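Local coordinates for protein putative retaining b-glycosidase (Saccharophagus degradans, PDB 5A95) that probably hydrolyses mixed-linkage beta-1,3-1,4-glucans as a family 5 retaining glycoside hydrolase, and here holds glucose units in its binding cleft, at residues A[101-106]-A[140-145]; A[182-187]-A[221-226]; A[72-77]-A[331-336]. The protein carries 1 engineered substitution. All blocks are in the same frame, centred on the assembly; numbering follows the deposited sequence. Where two conformers were deposited one is given.

Interaction 1. Residues A[101-106]-A[140-145]; sequences TIRLPI and DWHSIG. With BGC (beta-D-glucopyranose), chain D.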
loop_
_atom_site.group_PDB
_atom_site.type_symbol
_atom_site.label_atom_id
_atom_site.label_comp_id
_atom_site.label_asym_id
_atom_site.label_seq_id
_atom_site.Cartn_x
_atom_site.Cartn_y
_atom_site.Cartn_z
ATOM N N THR A 101 30.794 -17.729 7.078
ATOM C CA THR A 101 29.572 -16.963 6.817
ATOM C C THR A 101 28.341 -17.770 7.156
ATOM O O THR A 101 28.268 -18.960 6.852
ATOM C CB THR A 101 29.500 -16.589 5.308
ATOM O OG1 THR A 101 30.638 -15.817 4.947
ATOM C CG2 THR A 101 28.268 -15.760 4.998
ATOM N N ILE A 102 27.359 -17.108 7.760
ATOM C CA ILE A 102 26.023 -17.646 7.895
ATOM C C ILE A 102 25.037 -16.672 7.257
ATOM O O ILE A 102 25.117 -15.458 7.497
ATOM C CB ILE A 102 25.658 -17.865 9.369
ATOM C CG1 ILE A 102 26.533 -18.982 9.932
ATOM C CG2 ILE A 102 24.183 -18.239 9.527
ATOM C CD1 ILE A 102 26.403 -19.219 11.420
ATOM N N ARG A 103 24.128 -17.209 6.441
ATOM C CA ARG A 103 23.022 -16.441 5.854
ATOM C C ARG A 103 21.762 -16.675 6.682
ATOM O O ARG A 103 21.397 -17.830 6.957
ATOM C CB ARG A 103 22.789 -16.845 4.414
ATOM C CG ARG A 103 21.638 -16.140 3.703
ATOM C CD ARG A 103 21.696 -16.470 2.234
ATOM N NE ARG A 103 20.703 -15.868 1.352
ATOM C CZ ARG A 103 19.626 -16.466 0.843
ATOM N NH1 ARG A 103 19.195 -17.631 1.314
ATOM N NH2 ARG A 103 18.953 -15.880 -0.149
ATOM N N LEU A 104 21.114 -15.581 7.071
ATOM C CA LEU A 104 19.887 -15.600 7.866
ATOM C C LEU A 104 18.714 -15.266 6.942
ATOM O O LEU A 104 18.617 -14.129 6.500
ATOM C CB LEU A 104 19.957 -14.558 8.991
ATOM C CG LEU A 104 21.084 -14.659 10.020
ATOM C CD1 LEU A 104 20.895 -13.595 11.110
ATOM C CD2 LEU A 104 21.126 -16.043 10.631
ATOM N N PRO A 105 17.837 -16.243 6.649
ATOM C CA PRO A 105 16.720 -15.997 5.736
ATOM C C PRO A 105 15.527 -15.485 6.522
ATOM O O PRO A 105 14.704 -16.274 7.020
ATOM C CB PRO A 105 16.462 -17.377 5.128
ATOM C CG PRO A 105 16.820 -18.331 6.210
ATOM C CD PRO A 105 17.959 -17.689 6.977
ATOM N N ILE A 106 15.412 -14.162 6.612
ATOM C CA ILE A 106 14.397 -13.511 7.418
ATOM C C ILE A 106 13.097 -13.490 6.657
ATOM O O ILE A 106 12.955 -12.778 5.670
ATOM C CB ILE A 106 14.861 -12.112 7.831
ATOM C CG1 ILE A 106 16.136 -12.246 8.675
ATOM C CG2 ILE A 106 13.759 -11.353 8.573
ATOM C CD1 ILE A 106 17.021 -11.030 8.731
ATOM N N ASP A 140 19.226 -11.676 4.755
ATOM C CA ASP A 140 18.433 -11.944 3.555
ATOM C C ASP A 140 16.965 -11.662 3.857
ATOM O O ASP A 140 16.368 -12.267 4.740
ATOM C CB ASP A 140 18.688 -13.408 3.164
ATOM C CG ASP A 140 17.569 -14.064 2.397
ATOM O OD1 ASP A 140 16.862 -13.425 1.615
ATOM O OD2 ASP A 140 17.391 -15.294 2.604
ATOM N N TRP A 141 16.398 -10.682 3.154
ATOM C CA TRP A 141 14.964 -10.450 3.239
ATOM C C TRP A 141 14.295 -11.506 2.345
ATOM O O TRP A 141 14.304 -11.432 1.102
ATOM C CB TRP A 141 14.664 -9.025 2.804
ATOM C CG TRP A 141 13.209 -8.600 2.900
ATOM C CD1 TRP A 141 12.440 -8.120 1.869
ATOM C CD2 TRP A 141 12.380 -8.558 4.069
ATOM N NE1 TRP A 141 11.194 -7.788 2.322
ATOM C CE2 TRP A 141 11.132 -8.042 3.667
ATOM C CE3 TRP A 141 12.560 -8.891 5.421
ATOM C CZ2 TRP A 141 10.082 -7.831 4.569
ATOM C CZ3 TRP A 141 11.502 -8.681 6.315
ATOM C CH2 TRP A 141 10.282 -8.182 5.886
ATOM N N HIS A 142 13.799 -12.531 3.005
ATOM C CA HIS A 142 13.552 -13.806 2.344
ATOM C C HIS A 142 12.111 -13.898 1.845
ATOM O O HIS A 142 11.249 -14.554 2.435
ATOM C CB HIS A 142 13.916 -14.961 3.256
ATOM C CG HIS A 142 14.069 -16.250 2.545
ATOM N ND1 HIS A 142 15.245 -16.639 1.963
ATOM C CD2 HIS A 142 13.179 -17.237 2.292
ATOM C CE1 HIS A 142 15.083 -17.823 1.411
ATOM N NE2 HIS A 142 13.838 -18.209 1.596
ATOM N N SER A 143 11.882 -13.249 0.718
ATOM C CA SER A 143 10.643 -13.329 0.001
ATOM C C SER A 143 10.894 -13.968 -1.369
ATOM O O SER A 143 12.029 -14.092 -1.837
ATOM C CB SER A 143 10.014 -11.939 -0.113
ATOM O OG SER A 143 8.768 -11.985 -0.798
ATOM N N ILE A 144 9.810 -14.420 -1.990
ATOM C CA ILE A 144 9.809 -15.099 -3.282
ATOM C C ILE A 144 8.612 -14.553 -4.033
ATOM O O ILE A 144 7.462 -14.764 -3.593
ATOM C CB ILE A 144 9.679 -16.634 -3.151
ATOM C CG1 ILE A 144 10.766 -17.211 -2.247
ATOM C CG2 ILE A 144 9.730 -17.253 -4.546
ATOM C CD1 ILE A 144 10.746 -18.714 -2.126
ATOM N N GLY A 145 8.849 -13.829 -5.124
ATOM C CA GLY A 145 7.783 -13.245 -5.886
ATOM C C GLY A 145 8.192 -11.938 -6.528
ATOM O O GLY A 145 9.391 -11.724 -6.804
HETATM C C2 BGC D . 13.463 -21.032 -1.516
HETATM C C3 BGC D . 13.622 -21.752 -0.179
HETATM C C4 BGC D . 13.180 -23.212 -0.334
HETATM C C5 BGC D . 13.943 -23.863 -1.470
HETATM C C6 BGC D . 13.574 -25.315 -1.662
HETATM C C1 BGC D . 13.968 -21.825 -2.718
HETATM O O1 BGC D . 13.396 -21.406 -3.931
HETATM O O2 BGC D . 14.099 -19.703 -1.441
HETATM O O3 BGC D . 12.877 -20.991 0.823
HETATM O O4 BGC D . 13.323 -24.033 0.835
HETATM O O5 BGC D . 13.566 -23.172 -2.657
HETATM O O6 BGC D . 14.219 -25.708 -2.875
#
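Asp140 OD2 is gripped by two groups, the guanidinium of Arg103 across the contact and the imidazole of His142 two residues further along its own chain. His142 ND1 donates to Asp140 OD2 at 2.6 Å; the bond uses the syn lone pair of the carboxylate and leaves the oxygen close to the imidazole plane. Arg103 meets the same oxygen differently. Asp140 OD2 lies over the centre of the guanidinium face, 3.2 Å from Arg103 NH2, and the two flat groups are only 16° from parallel, so this salt bridge joins charges without an N-H aimed at the oxygen. The N-H groups of Arg103 go instead to Glu185, Asn188, Asn72 and Gln291.

These residues stand on neighbouring parallel strands of the (beta/alpha)8 barrel of family 5 enzymes. Asp140 N binds Leu104 O (3.1 Å) and Ile106 N binds Asp140 O (2.8 Å). A third backbone bond, His142 N to Ile106 O, carries the pairing past the end of the regular strand. CB of Pro105 rests over a face of the His142 ring, 3.9 Å from its centroid, while the imidazole also stacks with His107. With its rotation fixed at ND1, His142 directs NE2 at O3 of the chain D glucose (3.0 Å, 170° at the hydrogen). On the other face of the sheet, Ile106 CG2 touches Trp141 CZ3 at 4.2 Å. Trp141 has its CG opposite the backbone N (chi1 -177°), which swings the indole back to Ile106, and Thr164 holds its NE1.

Interaction 2. Residues A[182-187]-A[221-226]; sequences AVYELF and KTVIPL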
loop_
_atom_site.group_PDB
_atom_site.type_symbol
_atom_site.label_atom_id
_atom_site.label_comp_id
_atom_site.label_asym_id
_atom_site.label_seq_id
_atom_site.Cartn_x
_atom_site.Cartn_y
_atom_site.Cartn_z
ATOM N N ALA A 182 27.784 -8.162 6.914
ATOM C CA ALA A 182 28.532 -7.829 5.723
ATOM C C ALA A 182 27.677 -7.506 4.517
ATOM O O ALA A 182 28.046 -6.653 3.725
ATOM C CB ALA A 182 29.512 -8.931 5.389
ATOM N N VAL A 183 26.583 -8.241 4.321
ATOM C CA VAL A 183 25.830 -8.215 3.068
ATOM C C VAL A 183 24.347 -8.073 3.383
ATOM O O VAL A 183 23.805 -8.772 4.266
ATOM C CB VAL A 183 26.065 -9.521 2.277
ATOM C CG1 VAL A 183 25.259 -9.544 0.994
ATOM C CG2 VAL A 183 27.538 -9.733 1.980
ATOM N N TYR A 184 23.706 -7.143 2.680
ATOM C CA TYR A 184 22.263 -6.914 2.745
ATOM C C TYR A 184 21.666 -7.420 1.439
ATOM O O TYR A 184 21.795 -6.803 0.388
ATOM C CB TYR A 184 21.933 -5.432 2.939
ATOM C CG TYR A 184 22.310 -4.856 4.287
ATOM C CD1 TYR A 184 22.772 -5.643 5.322
ATOM C CD2 TYR A 184 22.149 -3.520 4.555
ATOM C CE1 TYR A 184 23.094 -5.114 6.543
ATOM C CE2 TYR A 184 22.490 -2.974 5.780
ATOM C CZ TYR A 184 22.990 -3.775 6.774
ATOM O OH TYR A 184 23.350 -3.310 8.017
ATOM N N GLU A 185 21.054 -8.608 1.525
ATOM C CA GLU A 185 20.476 -9.282 0.345
ATOM C C GLU A 185 19.021 -8.840 0.236
ATOM O O GLU A 185 18.158 -9.303 0.971
ATOM C CB GLU A 185 20.643 -10.768 0.463
ATOM C CG GLU A 185 20.108 -11.543 -0.733
ATOM C CD GLU A 185 20.532 -13.000 -0.718
ATOM O OE1 GLU A 185 21.120 -13.414 0.303
ATOM O OE2 GLU A 185 20.247 -13.728 -1.703
ATOM N N LEU A 186 18.781 -7.923 -0.682
ATOM C CA LEU A 186 17.611 -7.061 -0.690
ATOM C C LEU A 186 16.275 -7.788 -0.849
ATOM O O LEU A 186 15.285 -7.375 -0.250
ATOM C CB LEU A 186 17.737 -6.015 -1.799
ATOM C CG LEU A 186 19.001 -5.135 -1.728
ATOM C CD1 LEU A 186 18.960 -4.086 -2.846
ATOM C CD2 LEU A 186 19.172 -4.486 -0.370
ATOM N N PHE A 187 16.267 -8.840 -1.675
ATOM C CA PHE A 187 15.036 -9.583 -1.966
ATOM C C PHE A 187 15.446 -10.947 -2.507
ATOM O O PHE A 187 15.852 -11.068 -3.664
ATOM C CB PHE A 187 14.160 -8.838 -2.968
ATOM C CG PHE A 187 12.794 -9.453 -3.122
ATOM C CD1 PHE A 187 12.599 -10.537 -3.955
ATOM C CD2 PHE A 187 11.701 -8.926 -2.459
ATOM C CE1 PHE A 187 11.329 -11.105 -4.087
ATOM C CE2 PHE A 187 10.458 -9.482 -2.581
ATOM C CZ PHE A 187 10.270 -10.571 -3.390
ATOM N N LYS A 221 27.172 3.542 4.145
ATOM C CA LYS A 221 27.809 3.313 2.870
ATOM C C LYS A 221 28.751 2.105 2.881
ATOM O O LYS A 221 29.195 1.695 1.808
ATOM C CB LYS A 221 28.557 4.583 2.436
ATOM C CG LYS A 221 28.048 5.229 1.168
ATOM C CD LYS A 221 28.508 4.385 0.031
ATOM C CE LYS A 221 28.159 4.847 -1.377
ATOM N NZ LYS A 221 28.854 3.818 -2.244
ATOM N N THR A 222 29.046 1.544 4.058
ATOM C CA THR A 222 30.008 0.434 4.129
ATOM C C THR A 222 29.430 -0.929 3.801
ATOM O O THR A 222 30.151 -1.884 3.552
ATOM C CB THR A 222 30.657 0.293 5.513
ATOM O OG1 THR A 222 29.716 -0.224 6.476
ATOM C CG2 THR A 222 31.273 1.611 6.000
ATOM N N VAL A 223 28.107 -1.043 3.781
ATOM C CA VAL A 223 27.487 -2.348 3.588
ATOM C C VAL A 223 27.556 -2.768 2.116
ATOM O O VAL A 223 27.708 -1.912 1.213
ATOM C CB VAL A 223 26.045 -2.378 4.104
ATOM C CG1 VAL A 223 25.969 -1.995 5.567
ATOM C CG2 VAL A 223 25.167 -1.499 3.259
ATOM N N ILE A 224 27.397 -4.073 1.872
ATOM C CA ILE A 224 27.357 -4.604 0.522
ATOM C C ILE A 224 25.930 -5.040 0.171
ATOM O O ILE A 224 25.444 -6.063 0.639
ATOM C CB ILE A 224 28.306 -5.811 0.368
ATOM C CG1 ILE A 224 29.755 -5.424 0.709
ATOM C CG2 ILE A 224 28.201 -6.380 -1.037
ATOM C CD1 ILE A 224 30.648 -6.638 0.927
ATOM N N PRO A 225 25.236 -4.275 -0.685
ATOM C CA PRO A 225 23.938 -4.736 -1.192
ATOM C C PRO A 225 24.160 -5.890 -2.153
ATOM O O PRO A 225 25.082 -5.861 -2.987
ATOM C CB PRO A 225 23.376 -3.492 -1.939
ATOM C CG PRO A 225 24.204 -2.325 -1.441
ATOM C CD PRO A 225 25.574 -2.949 -1.233
ATOM N N LEU A 226 23.249 -6.856 -2.104
ATOM C CA LEU A 226 23.293 -8.026 -2.975
ATOM C C LEU A 226 21.970 -8.092 -3.744
ATOM O O LEU A 226 20.886 -8.125 -3.136
ATOM C CB LEU A 226 23.496 -9.293 -2.151
ATOM C CG LEU A 226 23.641 -10.602 -2.898
ATOM C CD1 LEU A 226 24.920 -10.663 -3.673
ATOM C CD2 LEU A 226 23.532 -11.818 -2.008
HETATM O O HOH W 1 18.480 -9.551 -3.476
#
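Leu226 packs against both Val183 and Glu185, making this end of the paired strands the tighter one. Its CB meets Val183 CG1 at 3.6 Å, and its CD2 lies along the Glu185 side chain, 3.5 Å from Glu185 CD. Leu226 CG is turned away from its own backbone N (chi1 -177°), and the extended glutamate makes the same choice, which is why the two side chains run side by side in the same direction. The methyl covers the aliphatic part and carboxyl carbon of Glu185, whose oxygens are engaged by Arg103 and Thr290.

Four backbone bonds zip the strands together: Ile224 N to Ala182 O, Tyr184 N to Ile224 O (2.9 Å), Leu226 N to Tyr184 O (2.9 Å) and Leu186 N to Leu226 O. A water accepts from Phe187 N and sits 2.8 Å from Leu226 O, where it can donate, extending the link just beyond the last strand pair.

Toward the start of the 221-226 segment the chains spread. CA atoms 4.5 Å apart at Glu185 and Leu226 are 6.0 Å apart at Ala182 and Val223, and exposed Lys221 and Thr222 leave the contact altogether. Val223 is the last residue to hold on here: its CB sits over a face of the Tyr184 ring, off-centre, with CG1 at 3.6 Å from Tyr184 CE2. On that side Val223 and Pro225 also touch helix 202-219. Parallel neighbouring strands with such a helix in the connection form a right-handed beta-alpha-beta crossover, the repeating element of the (beta/alpha)8 barrel.

Interaction 3. Residues A[72-77]-A[331-336]; sequences NIADTG and VFDPDW. With BGC (beta-D-glucopyranose), chain B; BGC (beta-D-glucopyranose), chain C.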
loop_
_atom_site.group_PDB
_atom_site.type_symbol
_atom_site.label_atom_id
_atom_site.label_comp_id
_atom_site.label_asym_id
_atom_site.label_seq_id
_atom_site.Cartn_x
_atom_site.Cartn_y
_atom_site.Cartn_z
ATOM N N ASN A 72 23.265 -21.303 4.883
ATOM C CA ASN A 72 22.013 -20.842 5.463
ATOM C C ASN A 72 21.689 -21.639 6.700
ATOM O O ASN A 72 21.934 -22.853 6.740
ATOM C CB ASN A 72 20.878 -21.080 4.465
ATOM C CG ASN A 72 20.894 -20.109 3.318
ATOM O OD1 ASN A 72 20.297 -19.046 3.425
ATOM N ND2 ASN A 72 21.601 -20.440 2.243
ATOM N N ILE A 73 21.060 -20.979 7.664
ATOM C CA ILE A 73 20.291 -21.644 8.695
ATOM C C ILE A 73 18.846 -21.229 8.475
ATOM O O ILE A 73 18.551 -20.404 7.590
ATOM C CB ILE A 73 20.786 -21.308 10.108
ATOM C CG1 ILE A 73 20.738 -19.801 10.374
ATOM C CG2 ILE A 73 22.189 -21.881 10.327
ATOM C CD1 ILE A 73 21.076 -19.414 11.803
ATOM N N ALA A 74 17.928 -21.839 9.211
ATOM C CA ALA A 74 16.519 -21.495 9.075
ATOM C C ALA A 74 16.207 -20.107 9.653
ATOM O O ALA A 74 17.013 -19.496 10.353
ATOM C CB ALA A 74 15.621 -22.563 9.725
ATOM N N ASP A 75 14.993 -19.628 9.369
ATOM C CA ASP A 75 14.499 -18.396 9.969
ATOM C C ASP A 75 14.586 -18.458 11.504
ATOM O O ASP A 75 14.324 -19.489 12.119
ATOM C CB ASP A 75 13.042 -18.168 9.537
ATOM C CG ASP A 75 12.415 -16.972 10.184
ATOM O OD1 ASP A 75 11.814 -17.144 11.267
ATOM O OD2 ASP A 75 12.456 -15.867 9.589
ATOM N N THR A 76 14.921 -17.321 12.098
ATOM C CA THR A 76 15.106 -17.206 13.536
ATOM C C THR A 76 13.882 -17.685 14.295
ATOM O O THR A 76 14.004 -18.383 15.287
ATOM C CB THR A 76 15.410 -15.725 13.882
ATOM O OG1 THR A 76 16.614 -15.312 13.219
ATOM C CG2 THR A 76 15.550 -15.507 15.365
ATOM N N GLY A 77 12.698 -17.284 13.843
ATOM C CA GLY A 77 11.465 -17.684 14.498
ATOM C C GLY A 77 11.222 -19.191 14.446
ATOM O O GLY A 77 10.720 -19.787 15.389
ATOM N N VAL A 331 20.298 -26.133 3.043
ATOM C CA VAL A 331 20.205 -25.307 4.260
ATOM C C VAL A 331 20.663 -26.158 5.452
ATOM O O VAL A 331 20.416 -27.370 5.476
ATOM C CB VAL A 331 18.756 -24.793 4.471
ATOM C CG1 VAL A 331 17.763 -25.934 4.499
ATOM C CG2 VAL A 331 18.635 -23.930 5.719
ATOM N N PHE A 332 21.324 -25.536 6.423
ATOM C CA PHE A 332 21.812 -26.226 7.605
ATOM C C PHE A 332 20.682 -26.274 8.629
ATOM O O PHE A 332 20.630 -25.500 9.562
ATOM C CB PHE A 332 23.057 -25.531 8.140
ATOM C CG PHE A 332 23.820 -26.360 9.124
ATOM C CD1 PHE A 332 24.760 -27.277 8.670
ATOM C CD2 PHE A 332 23.646 -26.211 10.493
ATOM C CE1 PHE A 332 25.499 -28.027 9.565
ATOM C CE2 PHE A 332 24.396 -26.965 11.390
ATOM C CZ PHE A 332 25.302 -27.883 10.917
ATOM N N ASP A 333 19.788 -27.229 8.395
ATOM C CA ASP A 333 18.581 -27.456 9.163
ATOM C C ASP A 333 18.161 -28.882 8.887
ATOM O O ASP A 333 18.336 -29.347 7.761
ATOM C CB ASP A 333 17.469 -26.504 8.674
ATOM C CG ASP A 333 16.295 -26.477 9.608
ATOM O OD1 ASP A 333 16.415 -25.836 10.672
ATOM O OD2 ASP A 333 15.256 -27.131 9.318
ATOM N N PRO A 334 17.594 -29.595 9.890
ATOM C CA PRO A 334 17.122 -30.966 9.634
ATOM C C PRO A 334 15.698 -31.063 9.079
ATOM O O PRO A 334 15.264 -32.147 8.713
ATOM C CB PRO A 334 17.200 -31.626 11.021
ATOM C CG PRO A 334 16.933 -30.511 11.961
ATOM C CD PRO A 334 17.521 -29.273 11.328
ATOM N N ASP A 335 14.966 -29.956 9.047
ATOM C CA ASP A 335 13.564 -29.943 8.633
ATOM C C ASP A 335 13.345 -29.341 7.262
ATOM O O ASP A 335 12.658 -29.923 6.420
ATOM C CB ASP A 335 12.692 -29.196 9.659
ATOM C CG ASP A 335 12.840 -29.740 11.039
ATOM O OD1 ASP A 335 12.679 -30.953 11.182
ATOM O OD2 ASP A 335 13.120 -28.978 11.978
ATOM N N TRP A 336 13.923 -28.168 7.020
ATOM C CA TRP A 336 13.815 -27.486 5.753
ATOM C C TRP A 336 14.779 -28.117 4.753
ATOM O O TRP A 336 15.917 -28.406 5.094
ATOM C CB TRP A 336 14.164 -26.014 5.954
ATOM C CG TRP A 336 13.124 -25.227 6.644
ATOM C CD1 TRP A 336 11.985 -25.698 7.255
ATOM C CD2 TRP A 336 13.094 -23.812 6.763
ATOM N NE1 TRP A 336 11.246 -24.631 7.745
ATOM C CE2 TRP A 336 11.916 -23.467 7.472
ATOM C CE3 TRP A 336 13.966 -22.791 6.353
ATOM C CZ2 TRP A 336 11.577 -22.147 7.757
ATOM C CZ3 TRP A 336 13.609 -21.461 6.627
ATOM C CH2 TRP A 336 12.435 -21.159 7.321
HETATM C C2 BGC B . 12.135 -25.533 2.281
HETATM C C3 BGC B . 10.815 -25.657 3.021
HETATM C C4 BGC B . 10.563 -24.446 3.892
HETATM C C5 BGC B . 10.711 -23.157 3.086
HETATM C C6 BGC B . 10.701 -21.911 3.934
HETATM C C1 BGC B . 12.089 -24.231 1.500
HETATM O O2 BGC B . 12.253 -26.665 1.423
HETATM O O3 BGC B . 10.872 -26.820 3.857
HETATM O O4 BGC B . 9.234 -24.514 4.401
HETATM O O5 BGC B . 11.955 -23.155 2.410
HETATM O O6 BGC B . 10.874 -20.767 3.104
HETATM C C2 BGC C . 10.370 -29.146 4.174
HETATM C C3 BGC C . 9.451 -30.293 3.805
HETATM C C4 BGC C . 8.009 -29.863 3.934
HETATM C C5 BGC C . 7.769 -28.633 3.081
HETATM C C6 BGC C . 6.339 -28.118 3.208
HETATM C C1 BGC C . 10.045 -27.902 3.392
HETATM O O2 BGC C . 11.727 -29.538 3.922
HETATM O O3 BGC C . 9.680 -31.375 4.702
HETATM O O4 BGC C . 7.173 -30.954 3.538
HETATM O O5 BGC C . 8.643 -27.588 3.518
HETATM O O6 BGC C . 6.095 -27.709 4.567
HETATM O O HOH W 2 18.579 -24.124 10.852
#
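A tryptophan platform of the glycan pocket, Trp336, is backed here by the loop that leaves strand 65-72. Ala74 CB lies over the six-membered ring of Trp336, 3.9 Å from its centroid, and C4 of the chain B glucose lies over the opposite face of the indole. Beside Ala74, Asp75 CB reaches Trp336 CH2 at 3.8 Å. The tryptophan loop is braced from within by Asp333, whose OD2 accepts from Trp336 N (2.9 Å) through its anti lone pair and from Asp335 N above the carboxylate plane, the Asp335 bond closing an Asx turn. Asp333 OD1, salt-bridged to Lys78, also accepts from a water that links Ala74 N to Phe332 O. Asp335 O takes a bond from O2 of the chain C glucose at 2.7 Å.

At the start of both segments, Phe332 N donates to Asn72 O (2.8 Å), and Val331, after a cis peptide, sets CG2 against Asn72 CB at 3.8 Å. Trp32 of the second subunit meets the Trp336 indole edge-to-face, consistent with the partner chain shaping this end of the pocket. Around the contact, Asn72 pairs with the end of strand 326-329, Ile73 and Phe332 pack on helix 87-96, and Asp75 N-caps helix 76-81, its OD1 taking a weak bond from Gly77 N.

Along the chain, interaction 1 closes before interaction 2 opens, and both are nested inside the long loop that interaction 3 closes between residues 72-77 and 331-336. One curled sheet unites them: strands 136-144 and 181-185 are neighbours, while strand 65-72 pairs with both 101-106 and 326-329, bringing the start and end of the barrel together. The centre of interaction 1 lies about 12 Å from that of interaction 2 and about 11 Å from that of interaction 3; the outer two are about 21 Å apart. Arg103 joins all three, through Glu185 on one side and Asn72 on the other, connecting the barrel interior to the strand end from which the loop behind Trp336 departs.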